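Putative sarcosine dimethylglycine methyltransferase (Galdieria sulphuraria, PDB 2O57) probably transfers methyl groups from S-adenosylmethionine to sarcosine and dimethylglycine, steps on the route to glycine betaine, though its function is unproven. Local coordinates at residues Y26-D31 with P262-N267; Y36-G41 with S253-S258; C110-I113 with Q117-R120; S156-L161 with L284-M289; K168-C173 with G215-L220. All coordinates share one frame; numbering follows the deposited sequence.

Contact 1. Residues Y26-D31 with P262-N267; sequences YYDDDD and PEFQAN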
# COMPACT_ATOMS: atom_id res chain seq x y z
N TYR A 26 -21.05 -8.54 24.46
CA TYR A 26 -19.98 -7.54 24.32
C TYR A 26 -18.84 -7.74 25.32
O TYR A 26 -17.81 -7.06 25.21
CB TYR A 26 -20.57 -6.11 24.37
CG TYR A 26 -19.62 -4.99 23.95
CD1 TYR A 26 -19.47 -4.63 22.60
CD2 TYR A 26 -18.90 -4.25 24.91
CE1 TYR A 26 -18.62 -3.59 22.22
CE2 TYR A 26 -18.03 -3.21 24.53
CZ TYR A 26 -17.89 -2.88 23.19
OH TYR A 26 -17.05 -1.85 22.80
N TYR A 27 -18.99 -8.69 26.27
CA TYR A 27 -17.87 -8.97 27.17
C TYR A 27 -16.68 -9.53 26.38
O TYR A 27 -15.56 -9.39 26.82
CB TYR A 27 -18.23 -9.87 28.36
CG TYR A 27 -19.26 -9.24 29.30
CD1 TYR A 27 -19.22 -7.87 29.61
CD2 TYR A 27 -20.25 -10.02 29.88
CE1 TYR A 27 -20.17 -7.28 30.46
CE2 TYR A 27 -21.21 -9.47 30.76
CZ TYR A 27 -21.16 -8.10 31.05
OH TYR A 27 -22.10 -7.56 31.88
N ASP A 28 -16.94 -10.18 25.25
CA ASP A 28 -15.84 -10.64 24.39
C ASP A 28 -15.00 -9.44 23.96
O ASP A 28 -13.78 -9.49 24.05
CB ASP A 28 -16.34 -11.43 23.19
CG ASP A 28 -16.84 -12.81 23.57
OD1 ASP A 28 -16.01 -13.74 23.78
OD2 ASP A 28 -18.07 -12.97 23.63
N ASP A 29 -15.64 -8.36 23.50
CA ASP A 29 -14.95 -7.12 23.09
C ASP A 29 -14.27 -6.48 24.31
O ASP A 29 -13.12 -6.03 24.23
CB ASP A 29 -15.94 -6.09 22.49
CG ASP A 29 -16.40 -6.44 21.06
OD1 ASP A 29 -16.01 -7.49 20.50
OD2 ASP A 29 -17.16 -5.66 20.49
N ASP A 30 -14.99 -6.42 25.43
CA ASP A 30 -14.44 -5.83 26.67
C ASP A 30 -13.22 -6.60 27.17
O ASP A 30 -12.24 -6.00 27.62
CB ASP A 30 -15.47 -5.82 27.81
CG ASP A 30 -16.60 -4.86 27.57
OD1 ASP A 30 -16.41 -3.82 26.89
OD2 ASP A 30 -17.70 -5.13 28.10
N ASP A 31 -13.30 -7.93 27.17
CA ASP A 31 -12.18 -8.72 27.69
C ASP A 31 -10.98 -8.75 26.73
O ASP A 31 -9.83 -8.81 27.17
CB ASP A 31 -12.62 -10.13 28.10
CG ASP A 31 -13.44 -10.11 29.43
OD1 ASP A 31 -13.43 -9.07 30.12
OD2 ASP A 31 -14.11 -11.10 29.74
N PRO A 262 -10.37 -18.22 31.45
CA PRO A 262 -10.01 -19.33 30.56
C PRO A 262 -10.95 -19.52 29.37
O PRO A 262 -10.47 -19.73 28.25
CB PRO A 262 -9.97 -20.56 31.49
CG PRO A 262 -9.58 -19.98 32.80
CD PRO A 262 -10.31 -18.64 32.86
N GLU A 263 -12.26 -19.43 29.58
CA GLU A 263 -13.20 -19.60 28.48
C GLU A 263 -13.09 -18.45 27.47
O GLU A 263 -13.15 -18.67 26.23
CB GLU A 263 -14.64 -19.73 28.97
CG GLU A 263 -14.93 -21.10 29.58
CD GLU A 263 -16.33 -21.23 30.12
OE1 GLU A 263 -17.27 -20.68 29.52
OE2 GLU A 263 -16.48 -21.94 31.14
N PHE A 264 -12.91 -17.25 27.98
CA PHE A 264 -12.70 -16.12 27.09
C PHE A 264 -11.45 -16.35 26.22
O PHE A 264 -11.46 -16.06 25.01
CB PHE A 264 -12.57 -14.80 27.84
CG PHE A 264 -11.95 -13.73 26.99
CD1 PHE A 264 -12.69 -13.10 26.00
CD2 PHE A 264 -10.61 -13.40 27.13
CE1 PHE A 264 -12.13 -12.15 25.17
CE2 PHE A 264 -10.03 -12.45 26.31
CZ PHE A 264 -10.78 -11.82 25.31
N GLN A 265 -10.37 -16.81 26.85
CA GLN A 265 -9.08 -16.98 26.16
C GLN A 265 -9.22 -17.98 25.03
O GLN A 265 -8.73 -17.75 23.93
CB GLN A 265 -7.99 -17.45 27.12
CG GLN A 265 -7.56 -16.36 28.09
CD GLN A 265 -6.45 -16.82 29.02
OE1 GLN A 265 -5.49 -17.46 28.58
NE2 GLN A 265 -6.58 -16.50 30.31
N ALA A 266 -9.93 -19.07 25.31
CA ALA A 266 -10.13 -20.11 24.31
C ALA A 266 -10.91 -19.53 23.12
O ALA A 266 -10.50 -19.75 21.99
CB ALA A 266 -10.81 -21.36 24.93
N ASN A 267 -11.97 -18.74 23.37
CA ASN A 267 -12.77 -18.08 22.32
C ASN A 267 -11.95 -17.07 21.52
O ASN A 267 -12.09 -16.99 20.28
CB ASN A 267 -13.98 -17.32 22.89
CG ASN A 267 -15.07 -18.24 23.46
OD1 ASN A 267 -15.22 -19.37 23.02
ND2 ASN A 267 -15.83 -17.74 24.45

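Contact 2. Residues Y36-G41 with S253-S258; sequences YFHVWG and SSEIAS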
# COMPACT_ATOMS: atom_id res chain seq x y z
N TYR A 36 -5.49 -6.40 25.59
CA TYR A 36 -4.62 -5.43 24.91
C TYR A 36 -4.14 -4.32 25.85
O TYR A 36 -2.96 -3.92 25.85
CB TYR A 36 -5.36 -4.81 23.76
CG TYR A 36 -5.40 -5.64 22.50
CD1 TYR A 36 -4.28 -5.69 21.64
CD2 TYR A 36 -6.52 -6.40 22.18
CE1 TYR A 36 -4.32 -6.44 20.46
CE2 TYR A 36 -6.57 -7.17 21.01
CZ TYR A 36 -5.46 -7.17 20.16
OH TYR A 36 -5.51 -7.91 19.00
N PHE A 37 -5.07 -3.81 26.65
CA PHE A 37 -4.67 -2.81 27.63
C PHE A 37 -3.63 -3.37 28.61
O PHE A 37 -2.73 -2.67 29.01
CB PHE A 37 -5.92 -2.24 28.36
CG PHE A 37 -5.60 -1.10 29.28
CD1 PHE A 37 -5.41 0.18 28.77
CD2 PHE A 37 -5.47 -1.32 30.64
CE1 PHE A 37 -5.11 1.27 29.65
CE2 PHE A 37 -5.18 -0.27 31.52
CZ PHE A 37 -4.99 1.03 31.02
N HIS A 38 -3.77 -4.62 29.02
CA HIS A 38 -2.85 -5.19 30.03
C HIS A 38 -1.42 -5.15 29.50
O HIS A 38 -0.50 -4.86 30.24
CB HIS A 38 -3.23 -6.62 30.35
CG HIS A 38 -2.25 -7.35 31.24
ND1 HIS A 38 -2.12 -7.08 32.59
CD2 HIS A 38 -1.34 -8.32 30.97
CE1 HIS A 38 -1.19 -7.87 33.11
NE2 HIS A 38 -0.70 -8.62 32.15
N VAL A 39 -1.25 -5.44 28.22
CA VAL A 39 0.11 -5.56 27.67
C VAL A 39 0.63 -4.21 27.17
O VAL A 39 1.77 -3.84 27.44
CB VAL A 39 0.20 -6.68 26.57
CG1 VAL A 39 1.64 -6.83 26.01
CG2 VAL A 39 -0.33 -8.05 27.12
N TRP A 40 -0.22 -3.47 26.47
CA TRP A 40 0.21 -2.27 25.75
C TRP A 40 -0.41 -0.95 26.27
O TRP A 40 -0.17 0.13 25.70
CB TRP A 40 -0.09 -2.44 24.25
CG TRP A 40 0.72 -3.59 23.65
CD1 TRP A 40 2.05 -3.60 23.38
CD2 TRP A 40 0.22 -4.89 23.29
NE1 TRP A 40 2.43 -4.83 22.87
CE2 TRP A 40 1.32 -5.63 22.79
CE3 TRP A 40 -1.05 -5.48 23.31
CZ2 TRP A 40 1.18 -6.95 22.34
CZ3 TRP A 40 -1.19 -6.82 22.87
CH2 TRP A 40 -0.08 -7.52 22.38
N GLY A 41 -1.20 -1.04 27.36
CA GLY A 41 -1.70 0.17 28.03
C GLY A 41 -2.50 1.07 27.09
O GLY A 41 -3.25 0.62 26.20
N SER A 253 -1.29 -16.10 29.46
CA SER A 253 -2.47 -16.86 29.89
C SER A 253 -2.74 -16.87 31.39
O SER A 253 -3.83 -16.52 31.81
CB SER A 253 -2.39 -18.32 29.41
OG SER A 253 -3.58 -19.02 29.79
N SER A 254 -1.78 -17.32 32.20
CA SER A 254 -2.02 -17.43 33.64
C SER A 254 -2.06 -16.04 34.31
O SER A 254 -2.89 -15.78 35.18
CB SER A 254 -0.99 -18.38 34.28
OG SER A 254 0.29 -17.85 34.09
N GLU A 255 -1.19 -15.13 33.84
CA GLU A 255 -1.08 -13.77 34.34
C GLU A 255 -2.41 -12.97 34.22
O GLU A 255 -2.73 -12.13 35.06
CB GLU A 255 0.05 -13.13 33.54
CG GLU A 255 0.39 -11.70 33.78
CD GLU A 255 1.45 -11.23 32.80
OE1 GLU A 255 2.41 -11.99 32.57
OE2 GLU A 255 1.33 -10.11 32.25
N ILE A 256 -3.20 -13.26 33.21
CA ILE A 256 -4.43 -12.50 32.92
C ILE A 256 -5.72 -13.25 33.29
O ILE A 256 -6.84 -12.71 33.15
CB ILE A 256 -4.49 -12.14 31.40
CG1 ILE A 256 -4.64 -13.43 30.55
CG2 ILE A 256 -3.27 -11.30 30.98
CD1 ILE A 256 -4.74 -13.19 29.06
N ALA A 257 -5.57 -14.48 33.78
CA ALA A 257 -6.73 -15.41 33.87
C ALA A 257 -7.81 -14.98 34.86
O ALA A 257 -8.97 -15.45 34.78
CB ALA A 257 -6.26 -16.78 34.22
N SER A 258 -7.46 -14.10 35.79
CA SER A 258 -8.49 -13.56 36.71
C SER A 258 -9.48 -12.61 36.01
O SER A 258 -10.65 -12.52 36.42
CB SER A 258 -7.86 -12.88 37.96
OG SER A 258 -7.15 -11.70 37.59

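Contact 3. Residues C110-I113 with Q117-R120; sequences CLNI and QNKR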
# COMPACT_ATOMS: atom_id res chain seq x y z
N CYS A 110 -11.55 13.01 18.87
CA CYS A 110 -11.69 11.56 18.90
C CYS A 110 -13.18 11.25 19.04
O CYS A 110 -13.87 11.88 19.86
CB CYS A 110 -10.90 10.97 20.09
SG CYS A 110 -9.15 11.18 20.02
N LEU A 111 -13.67 10.31 18.23
CA LEU A 111 -15.03 9.81 18.38
C LEU A 111 -14.95 8.34 18.70
O LEU A 111 -14.32 7.58 17.96
CB LEU A 111 -15.89 10.04 17.14
CG LEU A 111 -17.38 9.70 17.30
CD1 LEU A 111 -18.04 10.66 18.27
CD2 LEU A 111 -18.05 9.82 15.92
N ASN A 112 -15.56 7.94 19.81
CA ASN A 112 -15.40 6.57 20.24
C ASN A 112 -16.64 6.15 21.03
O ASN A 112 -17.20 6.97 21.77
CB ASN A 112 -14.14 6.48 21.12
CG ASN A 112 -13.61 5.08 21.29
OD1 ASN A 112 -13.29 4.40 20.30
ND2 ASN A 112 -13.42 4.67 22.54
N ILE A 113 -17.04 4.89 20.86
CA ILE A 113 -18.27 4.37 21.46
C ILE A 113 -18.08 3.86 22.88
O ILE A 113 -19.05 3.66 23.58
CB ILE A 113 -18.95 3.27 20.55
CG1 ILE A 113 -20.44 3.10 20.87
CG2 ILE A 113 -18.21 1.91 20.62
CD1 ILE A 113 -21.35 4.30 20.45
N GLN A 117 -12.95 3.81 27.75
CA GLN A 117 -11.86 4.24 26.87
C GLN A 117 -11.80 5.76 26.73
O GLN A 117 -10.73 6.33 26.78
CB GLN A 117 -11.93 3.61 25.46
CG GLN A 117 -11.65 2.06 25.40
CD GLN A 117 -11.59 1.55 23.96
OE1 GLN A 117 -12.10 2.18 23.04
NE2 GLN A 117 -10.97 0.40 23.77
N ASN A 118 -12.94 6.40 26.49
CA ASN A 118 -12.98 7.86 26.38
C ASN A 118 -12.51 8.56 27.63
O ASN A 118 -11.77 9.56 27.57
CB ASN A 118 -14.40 8.33 26.07
CG ASN A 118 -14.85 7.89 24.69
OD1 ASN A 118 -14.02 7.51 23.85
ND2 ASN A 118 -16.17 7.90 24.46
N LYS A 119 -12.93 8.05 28.78
CA LYS A 119 -12.48 8.67 30.03
C LYS A 119 -10.96 8.54 30.21
O LYS A 119 -10.29 9.52 30.59
CB LYS A 119 -13.25 8.13 31.23
CG LYS A 119 -14.75 8.48 31.20
CD LYS A 119 -15.01 10.02 31.27
CE LYS A 119 -16.35 10.37 31.93
NZ LYS A 119 -17.60 10.09 31.12
N ARG A 120 -10.42 7.35 29.92
CA ARG A 120 -8.95 7.15 30.02
C ARG A 120 -8.19 8.01 29.04
O ARG A 120 -7.14 8.53 29.39
CB ARG A 120 -8.53 5.68 29.81
CG ARG A 120 -8.88 4.85 30.96
CD ARG A 120 -8.21 3.53 30.94
NE ARG A 120 -8.99 2.67 31.81
CZ ARG A 120 -9.18 1.37 31.64
NH1 ARG A 120 -8.64 0.74 30.61
NH2 ARG A 120 -9.94 0.72 32.50

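Contact 4. Residues S156-L161 with L284-M289; sequences SQDAFL and LTWGGM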
# COMPACT_ATOMS: atom_id res chain seq x y z
N SER A 156 -8.88 6.64 10.59
CA SER A 156 -9.61 5.54 11.25
C SER A 156 -8.85 4.23 11.08
O SER A 156 -8.72 3.72 9.97
CB SER A 156 -11.02 5.44 10.66
OG SER A 156 -11.78 4.46 11.35
N GLN A 157 -8.39 3.65 12.17
CA GLN A 157 -7.61 2.42 12.11
C GLN A 157 -8.38 1.24 12.68
O GLN A 157 -8.67 1.20 13.90
CB GLN A 157 -6.31 2.59 12.88
CG GLN A 157 -5.30 3.47 12.17
CD GLN A 157 -4.05 3.66 13.05
OE1 GLN A 157 -4.13 4.16 14.16
NE2 GLN A 157 -2.92 3.26 12.54
N ASP A 158 -8.77 0.34 11.78
CA ASP A 158 -9.39 -0.97 12.11
C ASP A 158 -10.72 -0.84 12.84
O ASP A 158 -11.13 -1.73 13.56
CB ASP A 158 -8.41 -1.83 12.93
CG ASP A 158 -7.07 -2.06 12.19
OD1 ASP A 158 -6.99 -1.78 10.97
OD2 ASP A 158 -6.12 -2.54 12.85
N ALA A 159 -11.40 0.28 12.63
CA ALA A 159 -12.68 0.53 13.31
C ALA A 159 -13.92 0.18 12.48
O ALA A 159 -14.98 -0.12 13.04
CB ALA A 159 -12.74 1.98 13.73
N PHE A 160 -13.83 0.32 11.16
CA PHE A 160 -15.01 0.16 10.26
C PHE A 160 -15.46 -1.31 10.25
O PHE A 160 -16.64 -1.59 10.01
CB PHE A 160 -14.66 0.58 8.82
CG PHE A 160 -14.63 2.10 8.56
CD1 PHE A 160 -14.48 3.05 9.59
CD2 PHE A 160 -14.77 2.56 7.25
CE1 PHE A 160 -14.44 4.43 9.30
CE2 PHE A 160 -14.73 3.92 6.95
CZ PHE A 160 -14.57 4.87 7.99
N LEU A 161 -14.53 -2.23 10.53
CA LEU A 161 -14.81 -3.68 10.61
C LEU A 161 -16.14 -3.99 11.32
O LEU A 161 -16.93 -4.80 10.84
CB LEU A 161 -13.64 -4.45 11.29
CG LEU A 161 -13.81 -5.96 11.59
CD1 LEU A 161 -13.93 -6.72 10.30
CD2 LEU A 161 -12.64 -6.52 12.37
N LEU A 284 -8.87 -13.41 3.26
CA LEU A 284 -8.91 -12.22 4.12
C LEU A 284 -7.65 -11.40 3.94
O LEU A 284 -6.59 -11.94 3.62
CB LEU A 284 -9.05 -12.63 5.59
CG LEU A 284 -10.23 -13.54 5.94
CD1 LEU A 284 -10.18 -13.87 7.46
CD2 LEU A 284 -11.55 -12.86 5.63
N THR A 285 -7.77 -10.11 4.18
CA THR A 285 -6.59 -9.24 4.09
C THR A 285 -6.67 -8.07 5.07
O THR A 285 -7.67 -7.90 5.75
CB THR A 285 -6.36 -8.72 2.62
OG1 THR A 285 -5.11 -8.06 2.55
CG2 THR A 285 -7.47 -7.76 2.13
N TRP A 286 -5.61 -7.29 5.17
CA TRP A 286 -5.66 -6.06 5.93
C TRP A 286 -5.54 -4.95 4.91
O TRP A 286 -4.53 -4.85 4.23
CB TRP A 286 -4.52 -5.98 6.97
CG TRP A 286 -4.52 -4.68 7.77
CD1 TRP A 286 -5.56 -4.16 8.51
CD2 TRP A 286 -3.44 -3.78 7.90
NE1 TRP A 286 -5.19 -2.96 9.06
CE2 TRP A 286 -3.88 -2.71 8.73
CE3 TRP A 286 -2.12 -3.76 7.42
CZ2 TRP A 286 -3.06 -1.63 9.08
CZ3 TRP A 286 -1.29 -2.68 7.78
CH2 TRP A 286 -1.77 -1.63 8.60
N GLY A 287 -6.60 -4.15 4.79
CA GLY A 287 -6.72 -3.14 3.74
C GLY A 287 -6.36 -1.77 4.24
O GLY A 287 -6.52 -1.48 5.42
N GLY A 288 -5.87 -0.91 3.35
CA GLY A 288 -5.59 0.48 3.71
C GLY A 288 -6.06 1.32 2.53
O GLY A 288 -5.92 0.89 1.37
N MSE A 289 -6.62 2.50 2.79
CA MSE A 289 -7.09 3.37 1.71
C MSE A 289 -7.00 4.85 2.05
O MSE A 289 -7.14 5.23 3.20
CB MSE A 289 -8.54 3.09 1.34
CG MSE A 289 -8.90 1.60 1.35
SE MSE A 289 -10.76 1.18 1.11
CE MSE A 289 -10.99 1.66 -0.79

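Contact 5. Residues K168-C173 with G215-L220; sequences KVFQEC and GLYRSL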
# COMPACT_ATOMS: atom_id res chain seq x y z
N LYS A 168 -23.91 4.32 5.38
CA LYS A 168 -24.10 5.46 6.29
C LYS A 168 -22.78 6.00 6.88
O LYS A 168 -22.61 7.22 6.97
CB LYS A 168 -25.11 5.09 7.39
CG LYS A 168 -25.50 6.25 8.30
CD LYS A 168 -26.05 7.46 7.53
CE LYS A 168 -26.56 8.50 8.54
NZ LYS A 168 -26.98 9.72 7.85
N VAL A 169 -21.84 5.11 7.23
CA VAL A 169 -20.47 5.48 7.65
C VAL A 169 -19.82 6.38 6.62
O VAL A 169 -19.38 7.49 6.93
CB VAL A 169 -19.57 4.23 7.88
CG1 VAL A 169 -18.13 4.63 8.28
CG2 VAL A 169 -20.20 3.31 8.95
N PHE A 170 -19.78 5.93 5.38
CA PHE A 170 -19.16 6.74 4.33
C PHE A 170 -19.94 8.04 4.05
O PHE A 170 -19.33 9.04 3.76
CB PHE A 170 -18.94 5.90 3.05
CG PHE A 170 -17.70 5.05 3.11
CD1 PHE A 170 -16.43 5.61 2.82
CD2 PHE A 170 -17.79 3.70 3.42
CE1 PHE A 170 -15.26 4.82 2.91
CE2 PHE A 170 -16.65 2.89 3.47
CZ PHE A 170 -15.37 3.45 3.22
N GLN A 171 -21.27 8.03 4.19
CA GLN A 171 -22.05 9.27 4.01
C GLN A 171 -21.66 10.31 5.08
O GLN A 171 -21.56 11.51 4.80
CB GLN A 171 -23.57 8.98 4.06
CG GLN A 171 -24.10 8.32 2.78
CD GLN A 171 -25.54 7.89 2.90
OE1 GLN A 171 -26.01 7.59 3.99
NE2 GLN A 171 -26.24 7.84 1.78
N GLU A 172 -21.54 9.85 6.33
CA GLU A 172 -21.14 10.72 7.44
C GLU A 172 -19.71 11.22 7.26
O GLU A 172 -19.44 12.38 7.52
CB GLU A 172 -21.28 10.01 8.79
CG GLU A 172 -22.74 9.88 9.27
CD GLU A 172 -23.30 11.26 9.56
OE1 GLU A 172 -23.04 11.80 10.65
OE2 GLU A 172 -23.98 11.81 8.68
N CYS A 173 -18.80 10.33 6.83
CA CYS A 173 -17.41 10.75 6.57
C CYS A 173 -17.37 11.89 5.54
O CYS A 173 -16.70 12.92 5.77
CB CYS A 173 -16.52 9.58 6.14
SG CYS A 173 -16.17 8.38 7.48
N GLY A 215 -13.00 -3.20 -2.77
CA GLY A 215 -13.93 -2.88 -3.86
C GLY A 215 -15.20 -2.24 -3.32
O GLY A 215 -15.70 -1.25 -3.88
N LEU A 216 -15.74 -2.79 -2.23
CA LEU A 216 -16.97 -2.22 -1.64
C LEU A 216 -16.74 -0.80 -1.11
O LEU A 216 -17.51 0.11 -1.39
CB LEU A 216 -17.53 -3.09 -0.52
CG LEU A 216 -18.75 -2.54 0.25
CD1 LEU A 216 -20.01 -2.31 -0.61
CD2 LEU A 216 -19.07 -3.54 1.41
N TYR A 217 -15.68 -0.63 -0.31
CA TYR A 217 -15.36 0.69 0.24
C TYR A 217 -15.16 1.74 -0.87
O TYR A 217 -15.62 2.87 -0.74
CB TYR A 217 -14.12 0.59 1.14
CG TYR A 217 -14.40 -0.06 2.50
CD1 TYR A 217 -15.63 -0.67 2.77
CD2 TYR A 217 -13.43 -0.08 3.49
CE1 TYR A 217 -15.88 -1.28 4.04
CE2 TYR A 217 -13.67 -0.66 4.75
CZ TYR A 217 -14.90 -1.28 5.00
OH TYR A 217 -15.11 -1.86 6.26
N ARG A 218 -14.49 1.36 -1.95
CA ARG A 218 -14.28 2.29 -3.07
C ARG A 218 -15.62 2.72 -3.69
O ARG A 218 -15.82 3.92 -4.00
CB ARG A 218 -13.39 1.65 -4.13
CG ARG A 218 -13.15 2.51 -5.40
CD ARG A 218 -12.02 1.86 -6.27
NE ARG A 218 -12.50 0.61 -6.84
CZ ARG A 218 -11.84 -0.15 -7.71
NH1 ARG A 218 -10.63 0.20 -8.14
NH2 ARG A 218 -12.41 -1.26 -8.17
N SER A 219 -16.52 1.75 -3.88
CA SER A 219 -17.84 1.98 -4.45
C SER A 219 -18.69 2.88 -3.56
O SER A 219 -19.30 3.85 -4.01
CB SER A 219 -18.57 0.64 -4.64
OG SER A 219 -19.90 0.88 -5.07
N LEU A 220 -18.74 2.56 -2.27
CA LEU A 220 -19.47 3.39 -1.28
C LEU A 220 -18.87 4.78 -1.21
O LEU A 220 -19.60 5.77 -1.26
CB LEU A 220 -19.46 2.73 0.11
CG LEU A 220 -20.21 1.39 0.27
CD1 LEU A 220 -19.97 0.82 1.69
CD2 LEU A 220 -21.71 1.56 0.00

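Contact 1. Residues Y26-D31 with P262-N267
The ring of Phe264 lies flat against the CB of Asp31. That methylene carbon stands 3.5 Å from the ring centroid, 8° off the ring normal. This is a CH-pi contact over the middle of one face. CB is almost equally far from several ring atoms, and the closest pairs, to CE1 and to CD1, are both 3.6 Å. The far end of the ring meets the backbone of Asp31, where CZ lies 3.4 Å from C. Asp28 comes in obliquely through its carbonyl, with O 3.3 Å from CE1 of Phe264. Phe264 reaches across because its CG is anti to the backbone N (chi1 163°), and its CB already points toward the other helix. Asn267, one turn further on, also points this way. Its amide oxygen bonds to Arg270 of its own helix. The Asp28 carboxylate stands near both Phe264 and Asn267, but more than one position was modelled for it, so its place here is doubtful.

The segments belong to helix 27-40, near the N-terminus, and helix 262-280, which leads into the sheet strand 284-293. The axes of 27-31 and 262-267 cross at about a right angle (-91°) and come within 10.6 Å. The contact lies about 19 Å, centre to centre, from the middle of the chain. It ties the N-terminal region to the C-terminal part of the chain.

Asp31 supplies its aliphatic carbon to the ring, while its OD1 makes a weak, long ion pair with Arg34. The contact therefore rests on an aromatic face against CH and backbone atoms rather than on pairing of charges.

Contact 2. Residues Y36-G41 with S253-S258
The polar part of the contact is one bond between His38 and Glu255. NE2 of His38 donates to OE2 of Glu255 at 2.5 Å, which is short, and the N-H...O angle is 167°. The acceptor sits at the ring edge, only 8° out of the imidazole plane. It is met on its anti lone pair, the one turned from the other carboxylate oxygen. The ring and the carboxylate are steeply turned against each other. Each side chain reaches out from its backbone with CG anti to N, and Glu255 stays extended beyond CG. The same OE2 also forms a salt bridge with Arg252, so this oxygen has a second partner.

This is a His-carboxylate hydrogen bond on the surface of the fold. It links the end of helix 27-40 to the short, weakly bonded helix 253-256, which comes just before helix 262-280.

The apolar part is smaller. CG2 of Ile256 approaches the His38 ring obliquely, 3.6 Å from CD2. Its CG1 takes the crowded position between the backbone N and the carbonyl carbon (chi1 66°), which leaves CG2 turned to the imidazole. Ile256 is buried and also packs on Leu249. The ring of Phe259 meets His38 as well.

Contact 3. Residues C110-I113 with Q117-R120
Asn112 and Asn118 face each other through different first torsions. Asn112 carries CG anti to its N (chi1 -162°), which sends its amide toward the helix. Asn118 has CG anti to the carbonyl carbon, and its amide swings back to the strand. ND2 of Asn118 donates to the backbone O of Asn112 at 3.0 Å, almost straight, but from above the carbonyl plane. ND2 of Asn112 serves two acceptors. It meets OE1 of Gln117 at 2.9 Å, on a lone pair, with the two amides nearly coplanar. It meets OD1 of Asn118 at 3.2 Å, in a more bent bond. That OD1 also presses on CB of Asn112 at 2.9 Å, a tight fit. Replacing Asn118 with a leucine would probably leave the Asn112 carbonyl without this donor and its ND2 with one acceptor fewer.

OD1 of Asn112 bonds to the N of Gly92, in a glycine-rich turn that resembles the Rossmann-type cofactor loop. Asn112 therefore probably helps to position that turn. The contact closes the corner between strand 107-112 and helix 115-128 of a beta-alpha-beta unit. Asn118 also packs on Val136 and Tyr138 of strand 134-138, the unit's second strand.

Contact 4. Residues S156-L161 with L284-M289
One hydrogen bond joins Trp286 to Asp158: NE1 of Trp286 donates to OD1 of Asp158 at 2.9 Å, with an N-H...O angle of 161°. The oxygen sits at the edge of the indole, nearly in its plane. It is met on the syn side, somewhat out of the carboxylate plane. The two flat groups stand almost perpendicular, 80° apart. Trp286 extends its CG anti to the backbone N, which carries the indole out from the strand to the carboxylate. Asp158 is the first residue after strand 151-157.

The carboxylate has further partners. OD1 also bonds to OG1 of Thr186, its strongest partner, and OD2 bonds to the backbone N of Val47.

Packing adds to the bond. The Trp286 side chain touches Val47, Leu238 and Thr186, and Asp158 also packs on Pro188.

Strand 181-190, which holds Thr186, runs between strands 151-157 and 284-293 in the mixed sheet. The side chains thus reach over the middle strand. The C-terminal end of strand 151-157 is where methyltransferases of this fold commonly form part of the active-site cleft, so the contact probably borders it.

With bonds at both oxygens, the Asp158 carboxylate is fixed in rotation. The N-H of the buried Trp286 is satisfied, while Asp158 is partly exposed. The directional bond probably helps to set where the Trp286 ring edge lies.

Contact 5. Residues K168-C173 with G215-L220
This is a buried aromatic contact between two helices beside the sheet, made chiefly by Phe170 and Tyr217. The rings form an edge-to-face pair, with centroids 5.3 Å apart and planes at 60°. The edge of Phe170 points at the face of Tyr217, toward its rim. CZ of Phe170 comes 3.7 Å from CG of Tyr217. The backbone O of Tyr217 lies over one face of the Phe170 ring, off its centre. Leu220, one turn on, approaches obliquely, with CB 3.8 Å from CD2 of Phe170.

Helix 166-176 forms the crossover from strand 151-157 to the parallel strand 181-190, as in the Rossmann-like fold of methyltransferases. Helix 214-223 comes later, after strand 181-190 and helix 200-206. Phe170 packs on Met183 of that strand, and Tyr217 on Ile185 and Met189, so both rings rest on it.

The OH of Tyr217 bonds to Asp187. That bond probably helps to hold the ring whose face meets Phe170. An alanine at Phe170 is likely to open a gap between the helices and leave the Tyr217 face without its edge partner. Phe160 also meets Phe170 edge-to-face. Nearby, Arg218 forms a salt bridge with Glu191 of the second subunit.

Contacts 1 and 2 share helix 27-40 and lie about 12 Å apart between centres. They touch where Gln265 meets Ser253 in a probable hydrogen bond. Contact 2 is nested inside the loop closed by contact 1. Contact 3 lies inside both loops and touches contact 2 where Phe37 packs on Arg120. Contacts 3 and 4 follow in series and reach the same sheet, about 19 Å between centres. Contact 5 nests within contact 4, about 13 Å between centres, and Met289 packs on Tyr217 between them. Contacts 2 and 5 lie on opposite sides of the chain's centre, about 35 Å between centres. Contacts 1 and 2 tie an N-terminal helix to helices before the last strand; the others lie in the Rossmann-like core.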